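Long-range contacts in GXWXG domain-containing protein (PDB 4MVE), which is of unknown function but joins a GXWXG region and a DUF4334 region in one strongly curved antiparallel beta-sheet, with helices packed against it: residues A[27-32]-A[121-126]; A[47-52]-A[144-149]; A[75-80]-A[93-98]. All coordinates share one frame; numbering follows the deposited sequence.

Contact 1: residues A[27-32]-A[121-126]; sequences ELYDRL and HFRRVN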
loop_
_atom_site.group_PDB
_atom_site.type_symbol
_atom_site.label_atom_id
_atom_site.label_comp_id
_atom_site.label_asym_id
_atom_site.label_seq_id
_atom_site.Cartn_x
_atom_site.Cartn_y
_atom_site.Cartn_z
ATOM N N GLU A 27 15.148 -2.266 3.572
ATOM C CA GLU A 27 16.166 -1.500 4.318
ATOM C C GLU A 27 15.679 -0.066 4.520
ATOM O O GLU A 27 15.777 0.483 5.615
ATOM C CB GLU A 27 17.539 -1.483 3.596
ATOM C CG GLU A 27 18.305 -2.794 3.601
ATOM C CD GLU A 27 19.277 -3.015 2.449
ATOM O OE1 GLU A 27 19.532 -2.064 1.672
ATOM O OE2 GLU A 27 19.780 -4.156 2.321
ATOM N N LEU A 28 15.105 0.510 3.477
ATOM C CA LEU A 28 14.625 1.880 3.543
ATOM C C LEU A 28 13.332 1.986 4.388
ATOM O O LEU A 28 13.217 2.895 5.216
ATOM C CB LEU A 28 14.439 2.449 2.124
ATOM C CG LEU A 28 15.768 2.685 1.330
ATOM C CD1 LEU A 28 15.500 2.878 -0.169
ATOM C CD2 LEU A 28 16.527 3.902 1.851
ATOM N N TYR A 29 12.416 1.017 4.243
ATOM C CA TYR A 29 11.178 0.960 4.998
ATOM C C TYR A 29 11.417 0.916 6.512
ATOM O O TYR A 29 10.751 1.648 7.257
ATOM C CB TYR A 29 10.384 -0.261 4.545
ATOM C CG TYR A 29 9.045 -0.450 5.233
ATOM C CD1 TYR A 29 8.930 -1.247 6.365
ATOM C CD2 TYR A 29 7.878 0.083 4.686
ATOM C CE1 TYR A 29 7.691 -1.454 6.981
ATOM C CE2 TYR A 29 6.631 -0.168 5.255
ATOM C CZ TYR A 29 6.550 -0.907 6.424
ATOM O OH TYR A 29 5.327 -1.138 6.989
ATOM N N ASP A 30 12.355 0.068 6.968
ATOM C CA ASP A 30 12.660 -0.103 8.395
ATOM C C ASP A 30 13.137 1.198 9.077
ATOM O O ASP A 30 13.090 1.277 10.290
ATOM C CB ASP A 30 13.690 -1.220 8.607
ATOM C CG ASP A 30 13.150 -2.625 8.332
ATOM O OD1 ASP A 30 11.899 -2.791 8.280
ATOM O OD2 ASP A 30 13.969 -3.560 8.201
ATOM N N ARG A 31 13.528 2.220 8.299
ATOM C CA ARG A 31 13.998 3.508 8.812
ATOM C C ARG A 31 12.862 4.551 8.798
ATOM O O ARG A 31 13.052 5.675 9.264
ATOM C CB ARG A 31 15.208 3.984 7.984
ATOM C CG ARG A 31 16.494 3.269 8.401
ATOM C CD ARG A 31 17.522 3.116 7.299
ATOM N NE ARG A 31 18.023 4.403 6.826
ATOM C CZ ARG A 31 18.602 4.586 5.645
ATOM N NH1 ARG A 31 19.008 5.796 5.280
ATOM N NH2 ARG A 31 18.771 3.561 4.814
ATOM N N LEU A 32 11.675 4.162 8.320
ATOM C CA LEU A 32 10.537 5.065 8.234
ATOM C C LEU A 32 9.730 5.127 9.508
ATOM O O LEU A 32 9.699 4.190 10.313
ATOM C CB LEU A 32 9.609 4.714 7.057
ATOM C CG LEU A 32 10.224 4.733 5.634
ATOM C CD1 LEU A 32 9.194 4.288 4.624
ATOM C CD2 LEU A 32 10.791 6.127 5.255
ATOM N N HIS A 121 0.958 -2.846 6.174
ATOM C CA HIS A 121 1.571 -1.993 7.222
ATOM C C HIS A 121 2.114 -0.730 6.577
ATOM O O HIS A 121 2.944 -0.819 5.673
ATOM C CB HIS A 121 2.680 -2.755 7.953
ATOM C CG HIS A 121 2.228 -4.058 8.530
ATOM N ND1 HIS A 121 1.872 -4.179 9.886
ATOM C CD2 HIS A 121 2.122 -5.276 7.940
ATOM C CE1 HIS A 121 1.577 -5.451 10.060
ATOM N NE2 HIS A 121 1.739 -6.158 8.924
ATOM N N PHE A 122 1.577 0.437 6.957
ATOM C CA PHE A 122 1.956 1.708 6.324
ATOM C C PHE A 122 3.002 2.493 7.107
ATOM O O PHE A 122 2.902 2.632 8.326
ATOM C CB PHE A 122 0.717 2.583 6.131
ATOM C CG PHE A 122 -0.326 1.954 5.259
ATOM C CD1 PHE A 122 -0.038 1.608 3.941
ATOM C CD2 PHE A 122 -1.593 1.667 5.757
ATOM C CE1 PHE A 122 -1.004 0.997 3.139
ATOM C CE2 PHE A 122 -2.541 1.041 4.965
ATOM C CZ PHE A 122 -2.251 0.730 3.651
ATOM N N ARG A 123 3.977 3.056 6.394
ATOM C CA ARG A 123 4.961 3.954 7.002
ATOM C C ARG A 123 5.009 5.219 6.167
ATOM O O ARG A 123 4.843 5.152 4.966
ATOM C CB ARG A 123 6.358 3.305 7.106
ATOM C CG ARG A 123 6.439 2.028 7.913
ATOM C CD ARG A 123 6.623 2.169 9.411
ATOM N NE ARG A 123 6.626 0.829 10.017
ATOM C CZ ARG A 123 7.720 0.102 10.233
ATOM N NH1 ARG A 123 8.923 0.599 9.963
ATOM N NH2 ARG A 123 7.621 -1.119 10.743
ATOM N N ARG A 124 5.299 6.348 6.783
ATOM C CA ARG A 124 5.333 7.645 6.136
ATOM C C ARG A 124 6.587 7.844 5.282
ATOM O O ARG A 124 7.695 7.640 5.770
ATOM C CB ARG A 124 5.280 8.765 7.224
ATOM C CG ARG A 124 5.195 10.199 6.670
ATOM C CD ARG A 124 5.193 11.238 7.787
ATOM N NE ARG A 124 5.051 12.608 7.278
ATOM C CZ ARG A 124 6.069 13.392 6.941
ATOM N NH1 ARG A 124 7.318 12.959 7.058
ATOM N NH2 ARG A 124 5.846 14.611 6.473
ATOM N N VAL A 125 6.406 8.325 4.055
ATOM C CA VAL A 125 7.488 8.808 3.176
ATOM C C VAL A 125 7.480 10.360 3.338
ATOM O O VAL A 125 8.499 10.945 3.699
ATOM C CB VAL A 125 7.401 8.339 1.701
ATOM C CG1 VAL A 125 8.411 9.089 0.810
ATOM C CG2 VAL A 125 7.609 6.839 1.608
ATOM N N ASN A 126 6.289 10.998 3.153
ATOM C CA ASN A 126 6.019 12.424 3.405
ATOM C C ASN A 126 4.512 12.507 3.599
ATOM O O ASN A 126 3.878 11.464 3.567
ATOM C CB ASN A 126 6.553 13.348 2.270
ATOM C CG ASN A 126 6.027 12.966 0.905
ATOM O OD1 ASN A 126 4.814 12.838 0.700
ATOM N ND2 ASN A 126 6.931 12.731 -0.044
#

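Contact 2: residues A[47-52]-A[144-149]; sequences GIFDRG and YFHLTR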
loop_
_atom_site.group_PDB
_atom_site.type_symbol
_atom_site.label_atom_id
_atom_site.label_comp_id
_atom_site.label_asym_id
_atom_site.label_seq_id
_atom_site.Cartn_x
_atom_site.Cartn_y
_atom_site.Cartn_z
ATOM N N GLY A 47 1.056 2.018 -6.704
ATOM C CA GLY A 47 2.092 1.515 -7.587
ATOM C C GLY A 47 2.865 0.449 -6.852
ATOM O O GLY A 47 2.741 0.313 -5.627
ATOM N N ILE A 48 3.627 -0.343 -7.590
ATOM C CA ILE A 48 4.328 -1.484 -7.016
ATOM C C ILE A 48 5.819 -1.394 -7.290
ATOM O O ILE A 48 6.222 -1.028 -8.392
ATOM C CB ILE A 48 3.714 -2.787 -7.619
ATOM C CG1 ILE A 48 2.221 -2.906 -7.293
ATOM C CG2 ILE A 48 4.453 -4.032 -7.139
ATOM C CD1 ILE A 48 1.442 -3.783 -8.272
ATOM N N PHE A 49 6.631 -1.803 -6.322
ATOM C CA PHE A 49 8.088 -1.754 -6.480
ATOM C C PHE A 49 8.637 -2.916 -7.324
ATOM O O PHE A 49 9.609 -2.708 -8.021
ATOM C CB PHE A 49 8.791 -1.729 -5.114
ATOM C CG PHE A 49 8.592 -0.424 -4.379
ATOM C CD1 PHE A 49 9.295 0.726 -4.760
ATOM C CD2 PHE A 49 7.767 -0.358 -3.258
ATOM C CE1 PHE A 49 9.132 1.929 -4.059
ATOM C CE2 PHE A 49 7.623 0.844 -2.544
ATOM C CZ PHE A 49 8.309 1.978 -2.949
ATOM N N ASP A 50 8.074 -4.139 -7.203
ATOM C CA ASP A 50 8.515 -5.291 -7.981
ATOM C C ASP A 50 7.344 -5.828 -8.812
ATOM O O ASP A 50 6.484 -6.552 -8.303
ATOM C CB ASP A 50 9.101 -6.364 -7.052
ATOM C CG ASP A 50 9.484 -7.680 -7.716
ATOM O OD1 ASP A 50 9.761 -7.679 -8.955
ATOM O OD2 ASP A 50 9.535 -8.702 -7.001
ATOM N N ARG A 51 7.345 -5.490 -10.098
ATOM C CA ARG A 51 6.282 -5.825 -11.028
ATOM C C ARG A 51 6.380 -7.273 -11.582
ATOM O O ARG A 51 5.476 -7.686 -12.315
ATOM C CB ARG A 51 6.211 -4.787 -12.176
ATOM C CG ARG A 51 5.538 -3.500 -11.676
ATOM C CD ARG A 51 5.311 -2.421 -12.710
ATOM N NE ARG A 51 6.540 -1.743 -13.138
ATOM C CZ ARG A 51 7.093 -0.688 -12.539
ATOM N NH1 ARG A 51 6.584 -0.211 -11.407
ATOM N NH2 ARG A 51 8.193 -0.138 -13.035
ATOM N N GLY A 52 7.423 -8.020 -11.199
ATOM C CA GLY A 52 7.596 -9.408 -11.615
ATOM C C GLY A 52 6.895 -10.421 -10.724
ATOM O O GLY A 52 6.843 -11.607 -11.067
ATOM N N TYR A 144 6.332 -5.116 -1.008
ATOM C CA TYR A 144 6.133 -3.691 -0.852
ATOM C C TYR A 144 5.420 -3.041 -2.010
ATOM O O TYR A 144 5.650 -3.391 -3.159
ATOM C CB TYR A 144 7.506 -2.998 -0.632
ATOM C CG TYR A 144 8.192 -3.506 0.616
ATOM C CD1 TYR A 144 7.897 -2.969 1.865
ATOM C CD2 TYR A 144 9.096 -4.561 0.556
ATOM C CE1 TYR A 144 8.495 -3.466 3.023
ATOM C CE2 TYR A 144 9.660 -5.096 1.709
ATOM C CZ TYR A 144 9.362 -4.543 2.941
ATOM O OH TYR A 144 9.914 -5.088 4.076
ATOM N N PHE A 145 4.607 -2.037 -1.697
ATOM C CA PHE A 145 3.928 -1.229 -2.697
ATOM C C PHE A 145 3.916 0.236 -2.217
ATOM O O PHE A 145 4.322 0.513 -1.087
ATOM C CB PHE A 145 2.508 -1.785 -2.999
ATOM C CG PHE A 145 1.545 -1.679 -1.841
ATOM C CD1 PHE A 145 1.442 -2.711 -0.899
ATOM C CD2 PHE A 145 0.738 -0.549 -1.685
ATOM C CE1 PHE A 145 0.559 -2.611 0.185
ATOM C CE2 PHE A 145 -0.131 -0.435 -0.596
ATOM C CZ PHE A 145 -0.228 -1.474 0.326
ATOM N N HIS A 146 3.448 1.176 -3.053
ATOM C CA HIS A 146 3.440 2.561 -2.579
ATOM C C HIS A 146 2.101 3.214 -2.847
ATOM O O HIS A 146 1.343 2.707 -3.651
ATOM C CB HIS A 146 4.610 3.384 -3.168
ATOM C CG HIS A 146 4.808 3.269 -4.652
ATOM N ND1 HIS A 146 4.015 3.972 -5.547
ATOM C CD2 HIS A 146 5.712 2.547 -5.353
ATOM C CE1 HIS A 146 4.469 3.665 -6.748
ATOM N NE2 HIS A 146 5.494 2.823 -6.679
ATOM N N LEU A 147 1.772 4.280 -2.088
ATOM C CA LEU A 147 0.556 5.067 -2.241
ATOM C C LEU A 147 0.896 6.536 -2.223
ATOM O O LEU A 147 1.672 6.978 -1.374
ATOM C CB LEU A 147 -0.504 4.758 -1.153
ATOM C CG LEU A 147 -1.019 3.310 -1.007
ATOM C CD1 LEU A 147 -1.804 3.144 0.310
ATOM C CD2 LEU A 147 -1.812 2.836 -2.261
ATOM N N THR A 148 0.257 7.290 -3.128
ATOM C CA THR A 148 0.338 8.746 -3.330
ATOM C C THR A 148 -1.062 9.320 -3.134
ATOM O O THR A 148 -2.006 8.873 -3.777
ATOM C CB THR A 148 0.923 9.080 -4.710
ATOM O OG1 THR A 148 2.186 8.418 -4.787
ATOM C CG2 THR A 148 1.120 10.611 -4.917
ATOM N N ARG A 149 -1.191 10.251 -2.198
ATOM C CA ARG A 149 -2.462 10.859 -1.830
ATOM C C ARG A 149 -3.008 11.746 -2.956
ATOM O O ARG A 149 -2.274 12.567 -3.506
ATOM C CB ARG A 149 -2.293 11.677 -0.527
ATOM C CG ARG A 149 -3.602 12.134 0.114
ATOM C CD ARG A 149 -3.417 13.212 1.182
ATOM N NE ARG A 149 -2.508 12.820 2.276
ATOM C CZ ARG A 149 -2.866 12.147 3.367
ATOM N NH1 ARG A 149 -4.121 11.734 3.524
ATOM N NH2 ARG A 149 -1.971 11.877 4.308
HETATM O O HOH W 1 6.698 -5.049 -4.730
#

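Contact 3: residues A[75-80]-A[93-98]; sequences VEPLLC and LGLARL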
loop_
_atom_site.group_PDB
_atom_site.type_symbol
_atom_site.label_atom_id
_atom_site.label_comp_id
_atom_site.label_asym_id
_atom_site.label_seq_id
_atom_site.Cartn_x
_atom_site.Cartn_y
_atom_site.Cartn_z
ATOM N N VAL A 75 -12.860 0.713 4.238
ATOM C CA VAL A 75 -11.806 0.904 3.247
ATOM C C VAL A 75 -12.126 0.136 1.950
ATOM O O VAL A 75 -12.485 -1.048 1.999
ATOM C CB VAL A 75 -10.447 0.419 3.841
ATOM C CG1 VAL A 75 -9.291 0.589 2.847
ATOM C CG2 VAL A 75 -10.123 1.146 5.154
ATOM N N GLU A 76 -11.910 0.775 0.800
ATOM C CA GLU A 76 -12.006 0.108 -0.496
ATOM C C GLU A 76 -10.575 -0.236 -0.885
ATOM O O GLU A 76 -9.804 0.658 -1.207
ATOM C CB GLU A 76 -12.748 0.952 -1.547
ATOM C CG GLU A 76 -14.160 1.325 -1.091
ATOM C CD GLU A 76 -14.817 2.421 -1.908
ATOM O OE1 GLU A 76 -14.077 3.262 -2.465
ATOM O OE2 GLU A 76 -16.067 2.469 -1.958
ATOM N N PRO A 77 -10.154 -1.515 -0.757
ATOM C CA PRO A 77 -8.741 -1.838 -1.014
ATOM C C PRO A 77 -8.336 -1.911 -2.477
ATOM O O PRO A 77 -7.140 -1.799 -2.780
ATOM C CB PRO A 77 -8.567 -3.208 -0.354
ATOM C CG PRO A 77 -9.926 -3.824 -0.390
ATOM C CD PRO A 77 -10.928 -2.703 -0.327
ATOM N N LEU A 78 -9.289 -2.150 -3.378
ATOM C CA LEU A 78 -8.950 -2.371 -4.795
ATOM C C LEU A 78 -9.725 -1.530 -5.754
ATOM O O LEU A 78 -10.598 -2.035 -6.470
ATOM C CB LEU A 78 -9.142 -3.857 -5.168
ATOM C CG LEU A 78 -8.346 -4.862 -4.314
ATOM C CD1 LEU A 78 -8.876 -6.254 -4.527
ATOM C CD2 LEU A 78 -6.835 -4.813 -4.671
ATOM N N LEU A 79 -9.354 -0.244 -5.831
ATOM C CA LEU A 79 -9.903 0.661 -6.832
ATOM C C LEU A 79 -9.220 0.314 -8.108
ATOM O O LEU A 79 -8.011 0.079 -8.085
ATOM C CB LEU A 79 -9.687 2.142 -6.464
ATOM C CG LEU A 79 -10.325 2.653 -5.152
ATOM C CD1 LEU A 79 -9.997 4.166 -4.963
ATOM C CD2 LEU A 79 -11.876 2.399 -5.126
ATOM N N CYS A 80 -9.988 0.168 -9.198
ATOM C CA CYS A 80 -9.448 -0.226 -10.489
ATOM C C CYS A 80 -9.977 0.688 -11.528
ATOM O O CYS A 80 -10.984 1.369 -11.315
ATOM C CB CYS A 80 -9.776 -1.687 -10.816
ATOM S SG CYS A 80 -9.095 -2.881 -9.640
ATOM N N LEU A 93 -13.070 -9.502 -3.638
ATOM C CA LEU A 93 -12.158 -10.052 -2.615
ATOM C C LEU A 93 -12.570 -9.581 -1.211
ATOM O O LEU A 93 -11.896 -9.890 -0.223
ATOM C CB LEU A 93 -10.688 -9.654 -2.896
ATOM C CG LEU A 93 -9.993 -10.462 -3.993
ATOM C CD1 LEU A 93 -10.203 -9.826 -5.333
ATOM C CD2 LEU A 93 -8.500 -10.483 -3.768
ATOM N N GLY A 94 -13.634 -8.793 -1.152
ATOM C CA GLY A 94 -14.138 -8.244 0.100
ATOM C C GLY A 94 -13.570 -6.854 0.334
ATOM O O GLY A 94 -12.710 -6.375 -0.427
ATOM N N LEU A 95 -14.043 -6.204 1.400
ATOM C CA LEU A 95 -13.614 -4.863 1.723
ATOM C C LEU A 95 -12.518 -4.914 2.798
ATOM O O LEU A 95 -11.808 -5.927 2.889
ATOM C CB LEU A 95 -14.823 -3.954 2.098
ATOM C CG LEU A 95 -15.753 -3.640 0.900
ATOM C CD1 LEU A 95 -17.035 -3.001 1.348
ATOM C CD2 LEU A 95 -15.074 -2.729 -0.128
ATOM N N ALA A 96 -12.293 -3.799 3.523
ATOM C CA ALA A 96 -11.207 -3.756 4.476
ATOM C C ALA A 96 -11.449 -2.688 5.545
ATOM O O ALA A 96 -12.484 -2.025 5.551
ATOM C CB ALA A 96 -9.890 -3.497 3.749
ATOM N N ARG A 97 -10.530 -2.600 6.497
ATOM C CA ARG A 97 -10.595 -1.644 7.591
ATOM C C ARG A 97 -9.179 -1.344 8.087
ATOM O O ARG A 97 -8.211 -1.991 7.654
ATOM C CB ARG A 97 -11.533 -2.134 8.713
ATOM C CG ARG A 97 -11.040 -3.349 9.440
ATOM C CD ARG A 97 -12.177 -4.243 9.958
ATOM N NE ARG A 97 -11.588 -5.437 10.580
ATOM C CZ ARG A 97 -10.939 -6.405 9.924
ATOM N NH1 ARG A 97 -10.832 -6.367 8.594
ATOM N NH2 ARG A 97 -10.418 -7.427 10.587
ATOM N N LEU A 98 -9.058 -0.324 8.927
ATOM C CA LEU A 98 -7.767 0.112 9.467
ATOM C C LEU A 98 -7.665 -0.138 10.948
ATOM O O LEU A 98 -8.618 0.116 11.700
ATOM C CB LEU A 98 -7.568 1.611 9.235
ATOM C CG LEU A 98 -7.314 2.080 7.782
ATOM C CD1 LEU A 98 -7.625 3.567 7.645
ATOM C CD2 LEU A 98 -5.865 1.820 7.361
#

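Contact 1: residues A[27-32]-A[121-126]
Leu-32 and Arg-123 are the closest backbone positions, their CA atoms 5.8 Å apart, where a type I beta turn from Tyr-29 to Leu-32, reached from helix 22-29, meets strand 118-124. The turn is closed by the backbone hydrogen bond from Leu-32 N to Tyr-29 O. Tyr-29 carries the polar part of the contact. Its hydroxyl donates to the carbonyl O of His-121 over 2.7 Å between Tyr-29 OH and His-121 O. The oxygen lies near the plane of the phenol ring, but the hydroxyl sits above the plane of the carbonyl, with a C=O...donor angle of 104°. Arg-123 covers one face of the same ring. Its CG lies 3.7 Å from the Tyr-29 centroid, displaced toward the rim, as a CH-pi contact. The arginine chain bends at chi2 (-86°), which turns CD away from a straight run; farther out, one face of the guanidinium has Tyr-29 CE1 over its centre, 3.6 Å from Arg-123 CZ to that atom. The two planes are 34° apart, so this is a tilted overlap and not a parallel stack. Leu-32 adds the apolar part: its CB meets Arg-123 CB at 3.5 Å, its CD2 rests against the carbonyl O of Arg-124, and its CD1 approaches Val-125 CG2. The contact is buried. The imidazole of His-121 turns away toward Asp-135, and Asp-30 OD1 forms a salt bridge with Arg-104. Val-131 and Ala-133 of strand 129-136 and Leu-103 of strand 96-103 touch the Tyr-29 side chain, while helix 5-16 reaches Leu-32 through Leu-10 and Val-125 through Ile-14.

Contact 2: residues A[47-52]-A[144-149]
The carbonyl O of Gly-47 accepts from His-146 N at 2.8 Å, a nearly straight bond with an N-H...O angle of 171°. The return bond, Gly-47 N to His-146 O at 3.1 Å, completes an antiparallel hydrogen-bonded pair; Ile-48 and Phe-145 follow as a non-hydrogen-bonded pair. The His-146 ring, its CG in the crowded position between backbone N and carbonyl carbon (chi1 48°), lies with one face against the glycine backbone, CE1 being 3.3 Å from Gly-47 CA. A side chain at Gly-47 would collide with that ring. The imidazole edge points at the face of Phe-49 in a T-shaped pair, planes 71° apart, with His-146 CD2 3.6 Å from Phe-49 CZ. His-146 NE2 is buried without a polar partner in the model. Phe-49 CD2 also meets Tyr-144 CB at 3.7 Å. Past the last pair, a water accepts from Asp-50 N; its link to Tyr-144 O is doubtfully short. Helix 5-16 packs on Phe-49 and His-146, helix 54-61 on Ile-48. Beyond strand 42-48, Asp-50 OD1 accepts from Gly-52 N in an Asx turn; the paired part is the antiparallel join of strands 42-48 and 143-149 in the curled sheet.

Contact 3: residues A[75-80]-A[93-98]
A single antiparallel bridge joins strand 74-81 to the start of strand 96-103, two strands whose short segments run at 120° to each other with a closest axis approach of 5.7 Å. Val-75 and Ala-96 form the bridge. Val-75 N donates to Ala-96 O over 3.1 Å, while the return bond, Ala-96 N to Val-75 O, is weak with an N-H...O angle of 128°. The side chains continue the contact on both sides of this pair. Val-75 CG2, anti to its own carbonyl carbon, reaches past the bridge to Arg-97 CA at 3.7 Å and to Leu-98 CG, the valine and leucine side chains crossing at about a right angle. In the other direction, the Pro-77 ring meets the segment with two of its carbons: CG lies 3.8 Å from Gly-94 O and also approaches Ala-96 CB, and CD lies 4.0 Å from Leu-95 CA. An alanine at Pro-77 would probably open a gap beside Gly-94 O and Ala-96 CB, and leave Leu-95 CD2 without its packing on the proline CD. Farther along, Leu-78 CD1 meets Leu-93 CD1 at 3.9 Å, again with the side chains crossed. Gly-94 has a positive phi of 95°, at which a CB would be jammed against the carbonyl O of Leu-93. The charged ends turn to other partners, Glu-76 to Arg-68 and Arg-97 to Asp-114. With one sound and one weak backbone bond, and aliphatic carbons making the remaining side-chain contacts, the crossing depends largely on apolar packing.

Contacts 1 and 2 are buried, whereas contact 3 is partly buried; all three reach the same curled sheet. Contact 2 lies nearest the centre of the chain, and contacts 1 and 3 lie on opposite sides of it. The first two alternate along the sequence and touch in space, Tyr-29 packing on Tyr-144 and Phe-122 on Phe-145 and Leu-147; helix 5-16 covers part of both. Contact 3, nested within both loops, meets contact 1 through Leu-98 and Phe-122. Their chemistry follows position: contact 1 joins the turn 29-32 to a strand by a phenol and a guanidinium, contact 2 continues strand pairing with aromatic packing, and contact 3 is mainly aliphatic.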